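Local coordinates for protein 3-oxoadipate enol-lactonase (Burkholderia xenovorans, PDB 2XUA) that probably hydrolyses the enol-lactone of 3-oxoadipate in catechol breakdown, using an alpha/beta hydrolase fold, at residues I29-S34 against V55-T60. Sequence-based numbering, arbitrary orientation.
Sequences IVLSNS and VLRYDT
Two neighbouring parallel strands of the central alpha/beta hydrolase sheet meet here: Leu56 of strand 54-58 places its backbone between Ile29 and Leu31 of strand 28-32. Leu56 N donates to Ile29 O at 2.9 Å, almost straight at 177°, and Leu56 O accepts from Leu31 N, also at 2.9 Å. On one face Val30 CG2 lies alongside Leu56 CD2 (4.0 Å), and helix 75-88 packs on Leu56 and Tyr58 through Leu85; on the other, Ile29 CG2 touches Val55 CG2 and Leu31 CD1 reaches Val55 CG1 and Arg57 CG. Beta-branched and leucine side chains suit both faces of a sheet buried between helices. Arg57 gives Leu31 its CG, while its guanidinium turns to Asp19, to the Leu39 carbonyl and to Asp176 of the second subunit.

The strands, joined through helix 43-52 in a beta-alpha-beta crossover, separate toward their C-terminal ends, where water replaces direct backbone pairing. Water 1 donates to Leu31 O and accepts from Tyr58 N, bridging where the backbones no longer meet. Tyr58 holds CG between its own backbone N and carbonyl carbon (chi1 72°), which carries the ring back across the gap: CE2 comes 4.2 Å from Val30 CG1, and OH hydrogen-bonds Ser32 OG at 2.7 Å. Ser32 OG, anti to its backbone N (chi1 -173°), reaches both Tyr58 OH and water 2, which Thr60 OG1 shares; a short hydroxyl side chain can fill this polar role inside a buried strand end. Water 3 sits 3.3 Å above the Tyr58 ring plane, over its centre, accepting from Asn33 N, donating to Tyr58 O and bonding Thr60 OG1. Thr60 thus offers a hydroxyl to the waters while its side chain packs on Leu78. Beyond this hydrated end, Ser34 lines the pocket that holds laevulinic acid and touches Ser100, probably the nucleophile.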
loop_
_atom_site.group_PDB
_atom_site.type_symbol
_atom_site.label_atom_id
_atom_site.label_comp_id
_atom_site.label_asym_id
_atom_site.label_seq_id
_atom_site.Cartn_x
_atom_site.Cartn_y
_atom_site.Cartn_z
ATOM N N ILE B 29 -10.362 11.099 -14.625
ATOM C CA ILE B 29 -9.316 11.853 -13.903
ATOM C C ILE B 29 -8.101 10.948 -13.779
ATOM O O ILE B 29 -8.267 9.736 -13.485
ATOM C CB ILE B 29 -9.777 12.488 -12.579
ATOM C CG1 ILE B 29 -8.661 13.364 -11.992
ATOM C CG2 ILE B 29 -10.272 11.405 -11.606
ATOM C CD1 ILE B 29 -9.063 13.962 -10.607
ATOM N N VAL B 30 -6.901 11.494 -14.056
ATOM C CA VAL B 30 -5.653 10.713 -13.905
ATOM C C VAL B 30 -4.933 11.360 -12.747
ATOM O O VAL B 30 -4.867 12.574 -12.672
ATOM C CB VAL B 30 -4.760 10.847 -15.169
ATOM C CG1 VAL B 30 -3.349 10.198 -14.963
ATOM C CG2 VAL B 30 -5.488 10.252 -16.401
ATOM N N LEU B 31 -4.426 10.556 -11.825
ATOM C CA LEU B 31 -3.720 11.133 -10.650
ATOM C C LEU B 31 -2.244 10.812 -10.905
ATOM O O LEU B 31 -1.949 9.701 -11.355
ATOM C CB LEU B 31 -4.215 10.384 -9.394
ATOM C CG LEU B 31 -5.716 10.602 -9.144
ATOM C CD1 LEU B 31 -6.193 9.968 -7.774
ATOM C CD2 LEU B 31 -6.039 12.116 -9.175
ATOM N N SER B 32 -1.318 11.678 -10.497
ATOM C CA SER B 32 0.086 11.345 -10.673
ATOM C C SER B 32 0.878 11.608 -9.408
ATOM O O SER B 32 0.690 12.625 -8.764
ATOM C CB SER B 32 0.624 12.126 -11.896
ATOM O OG SER B 32 1.953 11.666 -12.149
ATOM N N ASN B 33 1.685 10.632 -8.995
ATOM C CA ASN B 33 2.207 10.518 -7.627
ATOM C C ASN B 33 3.484 11.395 -7.423
ATOM O O ASN B 33 4.126 11.874 -8.366
ATOM C CB ASN B 33 2.702 9.089 -7.328
ATOM C CG ASN B 33 1.688 7.991 -7.638
ATOM O OD1 ASN B 33 2.053 6.816 -7.775
ATOM N ND2 ASN B 33 0.445 8.353 -7.790
ATOM N N SER B 34 3.817 11.574 -6.161
ATOM C CA SER B 34 5.093 12.201 -5.743
ATOM C C SER B 34 6.255 11.234 -5.879
ATOM O O SER B 34 6.085 9.989 -5.765
ATOM C CB SER B 34 4.960 12.544 -4.250
ATOM O OG SER B 34 5.985 13.510 -3.901
ATOM N N VAL B 55 -11.517 6.972 -12.452
ATOM C CA VAL B 55 -10.209 7.245 -11.885
ATOM C C VAL B 55 -9.122 6.344 -12.361
ATOM O O VAL B 55 -9.198 5.107 -12.258
ATOM C CB VAL B 55 -10.238 7.214 -10.341
ATOM C CG1 VAL B 55 -8.857 7.708 -9.823
ATOM C CG2 VAL B 55 -11.384 8.155 -9.812
ATOM N N LEU B 56 -8.065 6.943 -12.887
ATOM C CA LEU B 56 -6.867 6.225 -13.192
ATOM C C LEU B 56 -5.711 6.645 -12.305
ATOM O O LEU B 56 -5.363 7.861 -12.248
ATOM C CB LEU B 56 -6.488 6.497 -14.666
ATOM C CG LEU B 56 -5.208 5.902 -15.196
ATOM C CD1 LEU B 56 -5.262 4.338 -15.034
ATOM C CD2 LEU B 56 -4.984 6.298 -16.700
ATOM N N ARG B 57 -5.115 5.660 -11.635
ATOM C CA ARG B 57 -3.856 5.858 -10.897
ATOM C C ARG B 57 -2.796 4.965 -11.495
ATOM O O ARG B 57 -3.122 3.918 -12.110
ATOM C CB ARG B 57 -4.040 5.442 -9.432
ATOM C CG ARG B 57 -4.874 6.441 -8.659
ATOM C CD ARG B 57 -5.009 5.880 -7.210
ATOM N NE ARG B 57 -6.038 4.839 -7.177
ATOM C CZ ARG B 57 -6.177 3.904 -6.202
ATOM N NH1 ARG B 57 -5.319 3.817 -5.211
ATOM N NH2 ARG B 57 -7.201 3.051 -6.205
ATOM N N TYR B 58 -1.523 5.303 -11.279
ATOM C CA TYR B 58 -0.478 4.476 -11.813
ATOM C C TYR B 58 0.783 4.684 -10.978
ATOM O O TYR B 58 0.905 5.671 -10.254
ATOM C CB TYR B 58 -0.255 4.807 -13.326
ATOM C CG TYR B 58 0.404 6.136 -13.557
ATOM C CD1 TYR B 58 1.776 6.223 -13.871
ATOM C CD2 TYR B 58 -0.327 7.310 -13.511
ATOM C CE1 TYR B 58 2.405 7.490 -14.051
ATOM C CE2 TYR B 58 0.280 8.564 -13.695
ATOM C CZ TYR B 58 1.644 8.631 -13.938
ATOM O OH TYR B 58 2.222 9.851 -14.131
ATOM N N ASP B 59 1.681 3.718 -11.049
ATOM C CA ASP B 59 3.007 3.859 -10.457
ATOM C C ASP B 59 3.919 4.471 -11.508
ATOM O O ASP B 59 4.173 3.883 -12.577
ATOM C CB ASP B 59 3.525 2.513 -9.961
ATOM C CG ASP B 59 2.837 2.075 -8.654
ATOM O OD1 ASP B 59 2.161 2.896 -8.058
ATOM O OD2 ASP B 59 2.965 0.928 -8.194
ATOM N N THR B 60 4.424 5.652 -11.186
ATOM C CA THR B 60 5.381 6.327 -12.090
ATOM C C THR B 60 6.558 5.388 -12.373
ATOM O O THR B 60 6.929 4.572 -11.542
ATOM C CB THR B 60 5.868 7.615 -11.383
ATOM O OG1 THR B 60 4.744 8.466 -11.101
ATOM C CG2 THR B 60 6.896 8.416 -12.285
HETATM O O HOH W 1 -1.566 7.601 -9.450
HETATM O O HOH W 2 4.378 11.137 -11.046
HETATM O O HOH W 3 1.945 8.284 -10.651
HETATM O O HOH W 4 6.324 9.131 -8.450
#